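Long-range contacts in flavin reductase domain protein, FMN-binding (Shewanella baltica, PDB 3HMZ), which binds flavin mononucleotide and probably works as an NAD- or NADP-linked oxidoreductase: residues 80-86 with 129-135; 159-163 with 174-178. All coordinates share one frame. Where two conformers were deposited one is given. Residues are numbered along the deposited sequence.

How the interactions relate
Interaction 1 lies in the core, its centre about 3 Å from that of the chain, whereas interaction 2 sits about 15 Å out and is only partly buried. Both reach the same antiparallel sheet: strand 131-138 pairs with strand 79-84 in interaction 1 and, along its other edge, with strand 149-160, whose end opens segment 159-163. The chemistry follows the location. Backbone hydrogen bonds and apolar side chains build the first contact; a lysine bridging an aspartate and a glutamine, together with a small apolar patch, builds the second. The two touch directly: Ser-130 O is 2.8 Å from Asp-160 N, a probable hydrogen bond, and Ser-130 CB packs 3.5 Å from Val-163 CG1.

Interaction 1: residues 80-86 with 129-135; sequences FVIQVPT and CSAWLAC
Two neighbouring antiparallel strands of the central sheet in this flavin reductase-like fold, 80-84 and 131-135, have axes 4.6 Å apart and N-to-C directions at 161°. Phe-80/Cys-135 and Ile-82/Leu-133 are hydrogen-bonded pairs (Leu-133 N to Ile-82 O 2.7 Å), Val-81/Ala-134 and Gln-83/Trp-132 non-hydrogen-bonded; Val-84 N to Ala-131 O and Ser-130 N to Val-84 O follow, both 2.9 Å. On the Phe-80/Ile-82 face, the p rotamer of Phe-80 lays its ring against Cys-135, whose CB sits over the centroid at 3.7 Å (CH-pi). Ile-82 fills in beside them, CG1 4.0 Å from Cys-135 SG and CG2 4.4 Å from Leu-133 CD1; Val-84 CG2 meets the small Ala-131 CB at 4.1 Å. On the other face, Val-81 CG1 and Gln-83 OE1 border the Trp-132 indole edge, and Gln-83 OE1 and Trp-132 NE1 bind the Val-126 backbone. Cys-129 SG fits against Gln-83 CG (3.8 Å). A water accepts from Ser-130 OG (2.8 Å) and donates to Pro-85 O (2.9 Å).

Interaction 2: residues 159-163 with 174-178; sequences ADTQV and APADK. With EDO (1,2-ethanediol), chain H.
An Asx turn at the end of strand 149-160 faces a short 3-10 segment, 176-178, and a lysine side chain joins them away from the FMN site. Ala-159 and Asp-160 finish the strand with extended backbone. Asp-160, chi1 t, points toward the other segment: its OD1 accepts from Gln-162 N at 2.9 Å, making the Asx turn, while its OD2 forms a 2.7 Å salt bridge with Lys-178 NZ. Thr-161 and Gln-162 adopt helix-like backbone angles (-67/-17° and -69/-25°), and Val-163 N closes back onto Asp-160 O at 3.0 Å. The amide end of the t,t Gln-162 side chain meets the Pro-175 ring, Gln-162 CD to Pro-175 CD 3.4 Å, and brings OE1 to Lys-178 NZ at 2.7 Å; Asn-12 OD1 is a further acceptor for this ammonium group. Val-163, chi1 p, packs beside Ala-174, with CG2 3.9 Å from Ala-174 CB and 4.3 Å from Lys-178 CB. Across the gap, Lys-178 N to Pro-175 O, 3.0 Å, is the i to i+3 bond of the 3-10 segment, and an m chi1 followed by three t angles gives an extended lysine whose NZ meets both acceptors. The exposed Asp-177 accepts through OD2 from O2 of a 1,2-ethanediol, probably from the crystallisation liquor, at 2.7 Å.

Interaction 1: residues 80-86 with 129-135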
ATOM      1  N   PHE A  80      -6.461  -9.822 -14.950  1.00 18.22           N
ATOM      2  CA  PHE A  80      -5.449  -8.780 -15.101  1.00 17.55           C
ATOM      3  C   PHE A  80      -4.156  -9.246 -14.448  1.00 17.24           C
ATOM      4  O   PHE A  80      -4.116 -10.270 -13.761  1.00 18.47           O
ATOM      5  CB  PHE A  80      -5.932  -7.424 -14.548  1.00 17.96           C
ATOM      6  CG  PHE A  80      -6.355  -7.448 -13.098  1.00 17.74           C
ATOM      7  CD1 PHE A  80      -7.667  -7.798 -12.739  1.00 18.46           C
ATOM      8  CD2 PHE A  80      -5.486  -7.022 -12.097  1.00 17.06           C
ATOM      9  CE1 PHE A  80      -8.077  -7.786 -11.435  1.00 19.44           C
ATOM     10  CE2 PHE A  80      -5.901  -6.994 -10.770  1.00 17.32           C
ATOM     11  CZ  PHE A  80      -7.211  -7.371 -10.438  1.00 18.61           C
ATOM     12  N   VAL A  81      -3.101  -8.465 -14.692  1.00 15.83           N
ATOM     13  CA  VAL A  81      -1.812  -8.701 -14.063  1.00 15.42           C
ATOM     14  C   VAL A  81      -1.474  -7.428 -13.258  1.00 15.59           C
ATOM     15  O   VAL A  81      -1.698  -6.278 -13.695  1.00 16.42           O
ATOM     16  CB  VAL A  81      -0.670  -9.007 -15.058  1.00 16.00           C
ATOM     17  CG1 VAL A  81       0.697  -9.156 -14.331  1.00 16.35           C
ATOM     18  CG2 VAL A  81      -0.989 -10.259 -15.903  1.00 16.70           C
ATOM     19  N   ILE A  82      -0.969  -7.680 -12.054  1.00 15.53           N
ATOM     20  CA  ILE A  82      -0.368  -6.637 -11.189  1.00 14.72           C
ATOM     21  C   ILE A  82       1.122  -6.930 -11.203  1.00 14.29           C
ATOM     22  O   ILE A  82       1.555  -8.056 -10.971  1.00 15.43           O
ATOM     23  CB  ILE A  82      -0.896  -6.696  -9.753  1.00 14.58           C
ATOM     24  CG1 ILE A  82      -2.397  -6.346  -9.725  1.00 14.74           C
ATOM     25  CG2 ILE A  82      -0.103  -5.779  -8.808  1.00 14.47           C
ATOM     26  CD1 ILE A  82      -2.722  -4.934 -10.208  1.00 15.48           C
ATOM     27  N   GLN A  83       1.913  -5.919 -11.518  1.00 14.32           N
ATOM     28  CA  GLN A  83       3.354  -6.088 -11.575  1.00 14.38           C
ATOM     29  C   GLN A  83       4.058  -4.899 -10.952  1.00 13.53           C
ATOM     30  O   GLN A  83       3.545  -3.794 -10.943  1.00 13.97           O
ATOM     31  CB  GLN A  83       3.839  -6.365 -13.012  1.00 14.92           C
ATOM     32  CG  GLN A  83       3.362  -5.373 -14.077  1.00 13.96           C
ATOM     33  CD  GLN A  83       2.426  -5.987 -15.057  1.00 15.75           C
ATOM     34  OE1 GLN A  83       2.875  -6.828 -15.857  1.00 16.13           O
ATOM     35  NE2 GLN A  83       1.153  -5.569 -15.040  1.00 16.33           N
ATOM     36  N   VAL A  84       5.234  -5.173 -10.406  1.00 13.21           N
ATOM     37  CA  VAL A  84       6.010  -4.213  -9.637  1.00 13.44           C
ATOM     38  C   VAL A  84       7.089  -3.601 -10.509  1.00 12.52           C
ATOM     39  O   VAL A  84       8.070  -4.283 -10.833  1.00 14.45           O
ATOM     40  CB  VAL A  84       6.625  -4.903  -8.390  1.00 14.05           C
ATOM     41  CG1 VAL A  84       7.382  -3.896  -7.560  1.00 14.38           C
ATOM     42  CG2 VAL A  84       5.519  -5.572  -7.500  1.00 14.98           C
ATOM     43  N   PRO A  85       6.944  -2.327 -10.882  1.00 13.90           N
ATOM     44  CA  PRO A  85       7.963  -1.687 -11.695  1.00 14.05           C
ATOM     45  C   PRO A  85       9.209  -1.343 -10.855  1.00 13.93           C
ATOM     46  O   PRO A  85       9.187  -1.376  -9.615  1.00 15.02           O
ATOM     47  CB  PRO A  85       7.254  -0.437 -12.227  1.00 15.74           C
ATOM     48  CG  PRO A  85       6.327  -0.094 -11.152  1.00 14.77           C
ATOM     49  CD  PRO A  85       5.805  -1.432 -10.686  1.00 14.66           C
ATOM     50  N   THR A  86      10.267  -1.034 -11.581  1.00 15.41           N
ATOM     51  CA  THR A  86      11.553  -0.686 -11.013  1.00 14.72           C
ATOM     52  C   THR A  86      11.842   0.797 -11.206  1.00 14.23           C
ATOM     53  O   THR A  86      11.212   1.467 -12.020  1.00 15.21           O
ATOM     54  CB  THR A  86      12.665  -1.450 -11.712  1.00 14.89           C
ATOM     55  OG1 THR A  86      12.730  -0.983 -13.059  1.00 17.19           O
ATOM     56  CG2 THR A  86      12.464  -2.955 -11.610  1.00 16.79           C
ATOM     57  N   CYS A 129       9.879  -5.539 -15.158  1.00 15.94           N
ATOM     58  CA  CYS A 129       9.408  -5.406 -13.781  1.00 15.20           C
ATOM     59  C   CYS A 129      10.150  -6.429 -12.914  1.00 14.71           C
ATOM     60  O   CYS A 129      10.842  -7.327 -13.428  1.00 15.95           O
ATOM     61  CB  CYS A 129       7.914  -5.669 -13.714  1.00 14.86           C
ATOM     62  SG  CYS A 129       6.965  -4.423 -14.634  1.00 16.88           S
ATOM     63  N   SER A 130      10.034  -6.256 -11.605  1.00 14.53           N
ATOM     64  CA  SER A 130      10.649  -7.184 -10.665  1.00 14.11           C
ATOM     65  C   SER A 130       9.762  -8.379 -10.312  1.00 14.83           C
ATOM     66  O   SER A 130      10.279  -9.395  -9.875  1.00 15.63           O
ATOM     67  CB  SER A 130      11.096  -6.468  -9.403  1.00 16.14           C
ATOM     68  OG  SER A 130      10.002  -5.857  -8.784  1.00 17.42           O
ATOM     69  N   ALA A 131       8.446  -8.216 -10.428  1.00 14.03           N
ATOM     70  CA  ALA A 131       7.514  -9.247  -9.999  1.00 14.29           C
ATOM     71  C   ALA A 131       6.191  -9.058 -10.693  1.00 13.39           C
ATOM     72  O   ALA A 131       5.843  -7.925 -11.074  1.00 14.21           O
ATOM     73  CB  ALA A 131       7.320  -9.153  -8.450  1.00 14.98           C
ATOM     74  N   TRP A 132       5.466 -10.174 -10.865  1.00 14.36           N
ATOM     75  CA  TRP A 132       4.188 -10.210 -11.549  1.00 15.20           C
ATOM     76  C   TRP A 132       3.235 -11.144 -10.810  1.00 15.67           C
ATOM     77  O   TRP A 132       3.651 -12.215 -10.357  1.00 16.00           O
ATOM     78  CB  TRP A 132       4.338 -10.739 -12.967  1.00 15.73           C
ATOM     79  CG  TRP A 132       5.362 -10.043 -13.824  1.00 15.02           C
ATOM     80  CD1 TRP A 132       5.119  -9.078 -14.755  1.00 15.32           C
ATOM     81  CD2 TRP A 132       6.772 -10.290 -13.856  1.00 15.05           C
ATOM     82  NE1 TRP A 132       6.296  -8.673 -15.340  1.00 15.23           N
ATOM     83  CE2 TRP A 132       7.327  -9.397 -14.797  1.00 14.87           C
ATOM     84  CE3 TRP A 132       7.619 -11.135 -13.150  1.00 15.44           C
ATOM     85  CZ2 TRP A 132       8.672  -9.374 -15.070  1.00 16.49           C
ATOM     86  CZ3 TRP A 132       8.942 -11.119 -13.416  1.00 16.25           C
ATOM     87  CH2 TRP A 132       9.465 -10.237 -14.371  1.00 17.07           C
ATOM     88  N   LEU A 133       1.970 -10.731 -10.720  1.00 15.69           N
ATOM     89  CA  LEU A 133       0.913 -11.487 -10.098  1.00 16.34           C
ATOM     90  C   LEU A 133      -0.265 -11.570 -11.084  1.00 15.40           C
ATOM     91  O   LEU A 133      -0.837 -10.530 -11.456  1.00 15.47           O
ATOM     92  CB  LEU A 133       0.473 -10.823  -8.795  1.00 16.24           C
ATOM     93  CG  LEU A 133       1.539 -10.617  -7.695  1.00 16.11           C
ATOM     94  CD1 LEU A 133       2.353  -9.324  -7.846  1.00 18.28           C
ATOM     95  CD2 LEU A 133       0.875 -10.637  -6.291  1.00 18.10           C
ATOM     96  N   ALA A 134      -0.610 -12.789 -11.514  1.00 15.94           N
ATOM     97  CA  ALA A 134      -1.782 -13.033 -12.381  1.00 16.07           C
ATOM     98  C   ALA A 134      -3.025 -13.066 -11.479  1.00 16.51           C
ATOM     99  O   ALA A 134      -3.039 -13.778 -10.478  1.00 18.33           O
ATOM    100  CB  ALA A 134      -1.622 -14.304 -13.117  1.00 17.49           C
ATOM    101  N   CYS A 135      -4.043 -12.292 -11.857  1.00 16.66           N
ATOM    102  CA  CYS A 135      -5.211 -12.056 -11.017  1.00 17.39           C
ATOM    103  C   CYS A 135      -6.516 -12.364 -11.735  1.00 18.29           C
ATOM    104  O   CYS A 135      -6.700 -12.040 -12.901  1.00 18.97           O
ATOM    105  CB  CYS A 135      -5.253 -10.595 -10.586  1.00 17.76           C
ATOM    106  SG  CYS A 135      -3.832 -10.061  -9.610  1.00 18.49           S
TER
HETATM  107  O   HOH W   1      10.921  -3.283  -8.205  1.00 15.23           O

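Interaction 2: residues 159-163 with 174-178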
ATOM      1  N   ALA A 159       8.794 -13.737 -10.062  1.00 14.47           N
ATOM      2  CA  ALA A 159       9.677 -12.620  -9.832  1.00 14.95           C
ATOM      3  C   ALA A 159      11.070 -12.840 -10.361  1.00 15.14           C
ATOM      4  O   ALA A 159      11.527 -13.982 -10.513  1.00 16.29           O
ATOM      5  CB  ALA A 159       9.717 -12.278  -8.295  1.00 15.19           C
ATOM      6  N   ASP A 160      11.744 -11.719 -10.592  1.00 15.63           N
ATOM      7  CA  ASP A 160      13.163 -11.687 -10.971  1.00 16.32           C
ATOM      8  C   ASP A 160      13.964 -12.121  -9.751  1.00 14.88           C
ATOM      9  O   ASP A 160      13.993 -11.404  -8.741  1.00 15.88           O
ATOM     10  CB  ASP A 160      13.486 -10.256 -11.418  1.00 17.60           C
ATOM     11  CG  ASP A 160      14.910 -10.012 -11.707  1.00 19.99           C
ATOM     12  OD1 ASP A 160      15.785 -10.846 -11.426  1.00 19.80           O
ATOM     13  OD2 ASP A 160      15.138  -8.895 -12.235  1.00 25.47           O
ATOM     14  N   THR A 161      14.678 -13.238  -9.884  1.00 16.46           N
ATOM     15  CA  THR A 161      15.400 -13.794  -8.758  1.00 17.50           C
ATOM     16  C   THR A 161      16.554 -12.949  -8.257  1.00 17.64           C
ATOM     17  O   THR A 161      17.035 -13.198  -7.163  1.00 20.23           O
ATOM     18  CB  THR A 161      15.924 -15.199  -9.054  1.00 18.32           C
ATOM     19  OG1 THR A 161      16.810 -15.165 -10.178  1.00 19.67           O
ATOM     20  CG2 THR A 161      14.743 -16.190  -9.319  1.00 19.69           C
ATOM     21  N   GLN A 162      17.036 -12.001  -9.050  1.00 19.45           N
ATOM     22  CA  GLN A 162      18.062 -11.084  -8.521  1.00 20.79           C
ATOM     23  C   GLN A 162      17.502 -10.132  -7.447  1.00 21.13           C
ATOM     24  O   GLN A 162      18.270  -9.668  -6.577  1.00 22.97           O
ATOM     25  CB  GLN A 162      18.660 -10.244  -9.621  1.00 22.99           C
ATOM     26  CG  GLN A 162      19.914  -9.520  -9.148  1.00 26.09           C
ATOM     27  CD  GLN A 162      20.654  -8.841 -10.256  1.00 28.33           C
ATOM     28  OE1 GLN A 162      20.056  -8.301 -11.190  1.00 28.11           O
ATOM     29  NE2 GLN A 162      22.014  -8.841 -10.141  1.00 30.66           N
ATOM     30  N   VAL A 163      16.189  -9.869  -7.498  1.00 17.53           N
ATOM     31  CA  VAL A 163      15.644  -8.920  -6.522  0.50 17.22           C
ATOM     32  C   VAL A 163      14.652  -9.544  -5.549  1.00 16.64           C
ATOM     33  O   VAL A 163      14.521  -9.043  -4.468  1.00 17.01           O
ATOM     34  CB  VAL A 163      15.139  -7.667  -7.217  0.50 16.23           C
ATOM     35  CG1 VAL A 163      13.941  -8.004  -8.048  0.50 14.80           C
ATOM     36  CG2 VAL A 163      14.848  -6.562  -6.233  0.50 16.60           C
ATOM     37  N   ALA A 174      20.585  -6.321  -4.743  1.00 25.88           N
ATOM     38  CA  ALA A 174      20.290  -6.205  -6.146  1.00 23.51           C
ATOM     39  C   ALA A 174      20.767  -4.845  -6.672  1.00 22.98           C
ATOM     40  O   ALA A 174      20.966  -3.914  -5.889  1.00 21.65           O
ATOM     41  CB  ALA A 174      18.755  -6.309  -6.381  1.00 22.96           C
ATOM     42  N   PRO A 175      20.890  -4.700  -8.002  1.00 22.65           N
ATOM     43  CA  PRO A 175      21.207  -3.385  -8.549  1.00 23.03           C
ATOM     44  C   PRO A 175      20.227  -2.308  -8.080  1.00 21.34           C
ATOM     45  O   PRO A 175      19.044  -2.576  -7.943  1.00 19.40           O
ATOM     46  CB  PRO A 175      21.082  -3.591 -10.052  1.00 25.48           C
ATOM     47  CG  PRO A 175      21.402  -5.002 -10.234  1.00 26.04           C
ATOM     48  CD  PRO A 175      20.804  -5.698  -9.068  1.00 25.54           C
ATOM     49  N   ALA A 176      20.733  -1.111  -7.835  1.00 21.18           N
ATOM     50  CA  ALA A 176      19.908  -0.010  -7.363  1.00 22.00           C
ATOM     51  C   ALA A 176      18.711   0.279  -8.269  1.00 20.16           C
ATOM     52  O   ALA A 176      17.647   0.641  -7.775  1.00 18.84           O
ATOM     53  CB  ALA A 176      20.758   1.255  -7.222  1.00 23.54           C
ATOM     54  N   ASP A 177      18.867   0.109  -9.582  1.00 19.44           N
ATOM     55  CA  ASP A 177      17.767   0.400 -10.503  1.00 19.97           C
ATOM     56  C   ASP A 177      16.644  -0.641 -10.488  1.00 18.56           C
ATOM     57  O   ASP A 177      15.691  -0.472 -11.237  1.00 18.85           O
ATOM     58  CB  ASP A 177      18.219   0.772 -11.908  1.00 23.20           C
ATOM     59  CG  ASP A 177      18.775  -0.350 -12.682  1.00 26.26           C
ATOM     60  OD1 ASP A 177      18.811  -1.513 -12.221  1.00 27.85           O
ATOM     61  OD2 ASP A 177      19.185  -0.033 -13.850  1.00 29.81           O
ATOM     62  N   LYS A 178      16.757  -1.686  -9.659  1.00 17.18           N
ATOM     63  CA  LYS A 178      15.653  -2.645  -9.516  0.50 16.33           C
ATOM     64  C   LYS A 178      14.770  -2.339  -8.311  1.00 15.23           C
ATOM     65  O   LYS A 178      13.773  -3.008  -8.083  1.00 16.50           O
ATOM     66  CB  LYS A 178      16.154  -4.080  -9.476  0.50 15.75           C
ATOM     67  CG  LYS A 178      16.798  -4.506 -10.801  0.50 15.82           C
ATOM     68  CD  LYS A 178      16.989  -6.019 -10.884  0.50 16.41           C
ATOM     69  CE  LYS A 178      17.524  -6.401 -12.202  0.50 15.46           C
ATOM     70  NZ  LYS A 178      17.677  -7.895 -12.383  0.50 15.77           N
TER
HETATM   71  C1  EDO H 203      16.664  -2.901 -15.495  1.00 45.69           C
HETATM   72  O1  EDO H 203      15.956  -2.730 -14.239  1.00 47.10           O
HETATM   73  C2  EDO H 203      17.319  -1.566 -15.856  1.00 45.74           C
HETATM   74  O2  EDO H 203      18.723  -1.511 -16.049  1.00 45.89           O